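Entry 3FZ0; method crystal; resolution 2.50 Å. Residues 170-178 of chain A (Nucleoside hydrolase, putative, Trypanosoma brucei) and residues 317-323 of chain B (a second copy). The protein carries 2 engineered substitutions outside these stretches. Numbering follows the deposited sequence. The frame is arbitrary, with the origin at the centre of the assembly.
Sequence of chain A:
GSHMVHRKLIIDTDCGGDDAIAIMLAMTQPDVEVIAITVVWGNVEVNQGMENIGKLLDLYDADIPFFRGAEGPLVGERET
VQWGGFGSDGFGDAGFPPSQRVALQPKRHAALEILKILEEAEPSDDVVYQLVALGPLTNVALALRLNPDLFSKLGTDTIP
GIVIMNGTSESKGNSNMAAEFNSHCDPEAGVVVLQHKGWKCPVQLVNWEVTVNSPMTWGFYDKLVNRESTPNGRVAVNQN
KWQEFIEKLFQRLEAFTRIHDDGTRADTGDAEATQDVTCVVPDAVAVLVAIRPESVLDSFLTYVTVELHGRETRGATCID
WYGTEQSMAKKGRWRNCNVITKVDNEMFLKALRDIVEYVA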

ATOM      1  N   GLU A 170      17.455   8.933   8.320  1.00 63.88           N
ATOM      2  CA  GLU A 170      18.251   7.993   7.542  1.00 64.80           C
ATOM      3  C   GLU A 170      17.520   6.658   7.416  1.00 64.47           C
ATOM      4  O   GLU A 170      18.094   5.642   7.052  1.00 63.88           O
ATOM      5  CB  GLU A 170      19.621   7.769   8.216  1.00 64.58           C
ATOM      6  CG  GLU A 170      20.574   8.998   8.264  1.00 66.21           C
ATOM      7  CD  GLU A 170      21.918   8.698   8.975  1.00 67.03           C
ATOM      8  OE1 GLU A 170      22.410   7.552   8.909  1.00 70.67           O
ATOM      9  OE2 GLU A 170      22.482   9.612   9.611  1.00 69.34           O
ATOM     10  N   SER A 171      16.238   6.673   7.774  1.00 64.82           N
ATOM     11  CA  SER A 171      15.429   5.460   7.941  1.00 64.82           C
ATOM     12  C   SER A 171      16.098   4.240   8.649  1.00 63.89           C
ATOM     13  O   SER A 171      15.847   3.104   8.293  1.00 63.69           O
ATOM     14  CB  SER A 171      14.747   5.088   6.619  1.00 64.80           C
ATOM     15  OG  SER A 171      15.732   4.680   5.699  1.00 67.91           O
ATOM     16  N   LYS A 172      16.918   4.488   9.670  1.00 63.66           N
ATOM     17  CA  LYS A 172      17.268   3.437  10.642  1.00 63.74           C
ATOM     18  C   LYS A 172      16.111   3.255  11.627  1.00 63.24           C
ATOM     19  O   LYS A 172      16.129   3.790  12.731  1.00 63.50           O
ATOM     20  CB  LYS A 172      18.555   3.762  11.415  1.00 63.86           C
ATOM     21  CG  LYS A 172      19.802   3.982  10.528  1.00 64.95           C
ATOM     22  CD  LYS A 172      21.090   3.965  11.325  1.00 64.86           C
ATOM     23  CE  LYS A 172      22.199   4.647  10.551  1.00 66.24           C
ATOM     24  NZ  LYS A 172      22.873   3.664   9.708  1.00 69.33           N
ATOM     25  N   GLY A 173      15.092   2.509  11.220  1.00 62.66           N
ATOM     26  CA  GLY A 173      13.876   2.357  12.023  1.00 62.01           C
ATOM     27  C   GLY A 173      14.097   1.511  13.257  1.00 61.88           C
ATOM     28  O   GLY A 173      14.771   0.475  13.206  1.00 61.67           O
ATOM     29  N   ASN A 174      13.543   1.932  14.383  1.00 61.28           N
ATOM     30  CA  ASN A 174      13.733   1.154  15.587  1.00 61.00           C
ATOM     31  C   ASN A 174      12.436   0.425  15.986  1.00 60.87           C
ATOM     32  O   ASN A 174      12.381  -0.255  17.015  1.00 60.37           O
ATOM     33  CB  ASN A 174      14.290   2.026  16.708  1.00 60.82           C
ATOM     34  CG  ASN A 174      13.395   3.200  17.025  1.00 61.97           C
ATOM     35  OD1 ASN A 174      12.196   3.170  16.742  1.00 63.66           O
ATOM     36  ND2 ASN A 174      13.972   4.259  17.599  1.00 61.06           N
ATOM     37  N   SER A 175      11.392   0.609  15.173  1.00 60.79           N
ATOM     38  CA  SER A 175      10.107  -0.040  15.370  1.00 60.63           C
ATOM     39  C   SER A 175       9.838  -1.079  14.259  1.00 59.76           C
ATOM     40  O   SER A 175       9.564  -2.206  14.539  1.00 59.53           O
ATOM     41  CB  SER A 175       9.002   0.999  15.461  1.00 60.69           C
ATOM     42  OG  SER A 175       7.742   0.362  15.631  1.00 63.03           O
ATOM     43  N   ASN A 176       9.902  -0.682  13.004  1.00 59.67           N
ATOM     44  CA  ASN A 176      10.085  -1.637  11.910  1.00 59.54           C
ATOM     45  C   ASN A 176      11.427  -1.257  11.221  1.00 59.41           C
ATOM     46  O   ASN A 176      12.168  -0.408  11.771  1.00 59.58           O
ATOM     47  CB  ASN A 176       8.864  -1.712  10.959  1.00 58.85           C
ATOM     48  CG  ASN A 176       8.597  -0.407  10.191  1.00 60.59           C
ATOM     49  OD1 ASN A 176       9.503   0.390   9.902  1.00 61.93           O
ATOM     50  ND2 ASN A 176       7.333  -0.194   9.855  1.00 59.89           N
ATOM     51  N   MET A 177      11.754  -1.857  10.071  1.00 58.47           N
ATOM     52  CA  MET A 177      13.025  -1.578   9.432  1.00 58.90           C
ATOM     53  C   MET A 177      13.255  -0.100   9.088  1.00 59.11           C
ATOM     54  O   MET A 177      14.385   0.359   9.146  1.00 59.34           O
ATOM     55  CB  MET A 177      13.235  -2.460   8.195  1.00 58.34           C
ATOM     56  CG  MET A 177      13.412  -3.921   8.531  1.00 58.92           C
ATOM     57  SD  MET A 177      13.234  -4.979   7.111  1.00 59.37           S
ATOM     58  CE  MET A 177      14.848  -4.931   6.442  1.00 61.93           C
ATOM     59  N   ALA A 178      12.183   0.625   8.762  1.00 59.43           N
ATOM     60  CA  ALA A 178      12.261   2.018   8.280  1.00 60.06           C
ATOM     61  C   ALA A 178      11.807   3.085   9.240  1.00 60.92           C
ATOM     62  O   ALA A 178      12.290   4.226   9.164  1.00 61.59           O
ATOM     63  CB  ALA A 178      11.479   2.181   6.989  1.00 59.87           C
TER
ATOM     64  N   THR B 317      14.537   1.013  -0.273  1.00 59.54           N
ATOM     65  CA  THR B 317      15.355  -0.014   0.308  1.00 59.47           C
ATOM     66  C   THR B 317      15.088  -0.072   1.815  1.00 59.86           C
ATOM     67  O   THR B 317      15.344   0.891   2.531  1.00 59.35           O
ATOM     68  CB  THR B 317      16.807   0.315   0.033  1.00 59.24           C
ATOM     69  OG1 THR B 317      16.919   0.564  -1.363  1.00 60.29           O
ATOM     70  CG2 THR B 317      17.735  -0.826   0.430  1.00 58.16           C
ATOM     71  N   CYS B 318      14.572  -1.212   2.272  1.00 59.77           N
ATOM     72  CA  CYS B 318      14.383  -1.499   3.686  1.00 60.51           C
ATOM     73  C   CYS B 318      15.489  -2.378   4.250  1.00 60.29           C
ATOM     74  O   CYS B 318      15.727  -3.469   3.765  1.00 60.91           O
ATOM     75  CB  CYS B 318      13.039  -2.199   3.866  1.00 60.96           C
ATOM     76  SG  CYS B 318      11.772  -1.291   2.986  1.00 64.54           S
ATOM     77  N   ILE B 319      16.129  -1.903   5.313  1.00 59.84           N
ATOM     78  CA  ILE B 319      17.304  -2.526   5.892  1.00 58.33           C
ATOM     79  C   ILE B 319      17.080  -2.791   7.391  1.00 58.75           C
ATOM     80  O   ILE B 319      16.664  -1.907   8.119  1.00 58.32           O
ATOM     81  CB  ILE B 319      18.516  -1.596   5.701  1.00 58.45           C
ATOM     82  CG1 ILE B 319      18.598  -1.088   4.252  1.00 56.20           C
ATOM     83  CG2 ILE B 319      19.829  -2.281   6.167  1.00 58.76           C
ATOM     84  CD1 ILE B 319      19.941  -0.488   3.902  1.00 53.28           C
ATOM     85  N   ASP B 320      17.330  -4.023   7.842  1.00 59.01           N
ATOM     86  CA  ASP B 320      17.158  -4.413   9.244  1.00 58.83           C
ATOM     87  C   ASP B 320      18.425  -4.019   9.999  1.00 58.90           C
ATOM     88  O   ASP B 320      19.326  -4.826  10.177  1.00 59.85           O
ATOM     89  CB  ASP B 320      16.943  -5.936   9.289  1.00 59.55           C
ATOM     90  CG  ASP B 320      16.295  -6.427  10.579  1.00 61.98           C
ATOM     91  OD1 ASP B 320      16.218  -5.669  11.566  1.00 65.00           O
ATOM     92  OD2 ASP B 320      15.844  -7.596  10.606  1.00 62.44           O
ATOM     93  N   TRP B 321      18.522  -2.768  10.414  1.00 58.59           N
ATOM     94  CA  TRP B 321      19.717  -2.271  11.091  1.00 58.18           C
ATOM     95  C   TRP B 321      20.026  -2.888  12.490  1.00 58.61           C
ATOM     96  O   TRP B 321      21.205  -2.936  12.881  1.00 58.84           O
ATOM     97  CB  TRP B 321      19.672  -0.725  11.167  1.00 58.05           C
ATOM     98  CG  TRP B 321      19.826  -0.045   9.818  1.00 58.46           C
ATOM     99  CD1 TRP B 321      18.822   0.431   9.006  1.00 57.41           C
ATOM    100  CD2 TRP B 321      21.052   0.206   9.126  1.00 58.22           C
ATOM    101  NE1 TRP B 321      19.356   0.978   7.865  1.00 58.58           N
ATOM    102  CE2 TRP B 321      20.719   0.849   7.903  1.00 58.52           C
ATOM    103  CE3 TRP B 321      22.407  -0.041   9.418  1.00 59.95           C
ATOM    104  CZ2 TRP B 321      21.692   1.230   6.959  1.00 59.08           C
ATOM    105  CZ3 TRP B 321      23.403   0.369   8.472  1.00 58.47           C
ATOM    106  CH2 TRP B 321      23.029   0.993   7.263  1.00 58.39           C
ATOM    107  N   TYR B 322      18.999  -3.340  13.232  1.00 58.15           N
ATOM    108  CA  TYR B 322      19.170  -3.739  14.640  1.00 58.58           C
ATOM    109  C   TYR B 322      18.769  -5.194  14.905  1.00 59.37           C
ATOM    110  O   TYR B 322      18.873  -5.692  16.027  1.00 58.33           O
ATOM    111  CB  TYR B 322      18.331  -2.818  15.561  1.00 58.66           C
ATOM    112  CG  TYR B 322      18.608  -1.340  15.394  1.00 58.52           C
ATOM    113  CD1 TYR B 322      17.646  -0.462  14.835  1.00 56.26           C
ATOM    114  CD2 TYR B 322      19.850  -0.810  15.775  1.00 58.09           C
ATOM    115  CE1 TYR B 322      17.925   0.912  14.685  1.00 55.25           C
ATOM    116  CE2 TYR B 322      20.129   0.552  15.635  1.00 57.78           C
ATOM    117  CZ  TYR B 322      19.178   1.408  15.106  1.00 56.82           C
ATOM    118  OH  TYR B 322      19.546   2.733  14.990  1.00 57.95           O
ATOM    119  N   GLY B 323      18.308  -5.866  13.848  1.00 60.74           N
ATOM    120  CA  GLY B 323      17.867  -7.241  13.919  1.00 61.64           C
ATOM    121  C   GLY B 323      18.968  -8.159  14.371  1.00 62.25           C
ATOM    122  O   GLY B 323      20.095  -8.011  13.966  1.00 61.48           O
TER
HETATM  123  O   HOH W   1      15.200   0.640   6.393  1.00 40.78           O

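Protein interfaces need not rely on direct hydrogen bonds, and the contact between these two stretches, from two copies of a nucleoside hydrolase, has none: shape, a cation-pi pair and a bridging water join them, burying 491 Å², both sides summed. Along chain B the contact begins at C318(B), in a strand. The flexible, unbranched side chain of M177(A) reaches across and lays its methyl group along the backbone, M177(A) CE lying 3.2 Å from C318(B) O and 4.2 Å from C318(B) CB. The CA-to-CB bond of I319(B) points away, and its main chain makes the contact. I319(B) N donates to water 1 (2.9 Å), which can donate to S171(A) O (3.2 Å), though other acceptors compete for its protons, linking backbone atoms of the two chains. At D320(B) the same methionine methyl packs tightest, with M177(A) CE 3.0 Å from D320(B) N. W321(B) then offers a broad face to K172(A). The lysine lies along the indole: K172(A) CG sits 3.9 Å from the centroid of the W321(B) five-membered ring, and K172(A) NZ 3.5 Å from that of the W321(B) six-membered ring. Aliphatic stem and charged tip thus both find a partner in one aromatic surface. Y322(B), more exposed, closes the contact with its ring edge, Y322(B) CD1 approaching G173(A) O at 3.4 Å, while Y322(B) OH lies 3.8 Å from K172(A) CB.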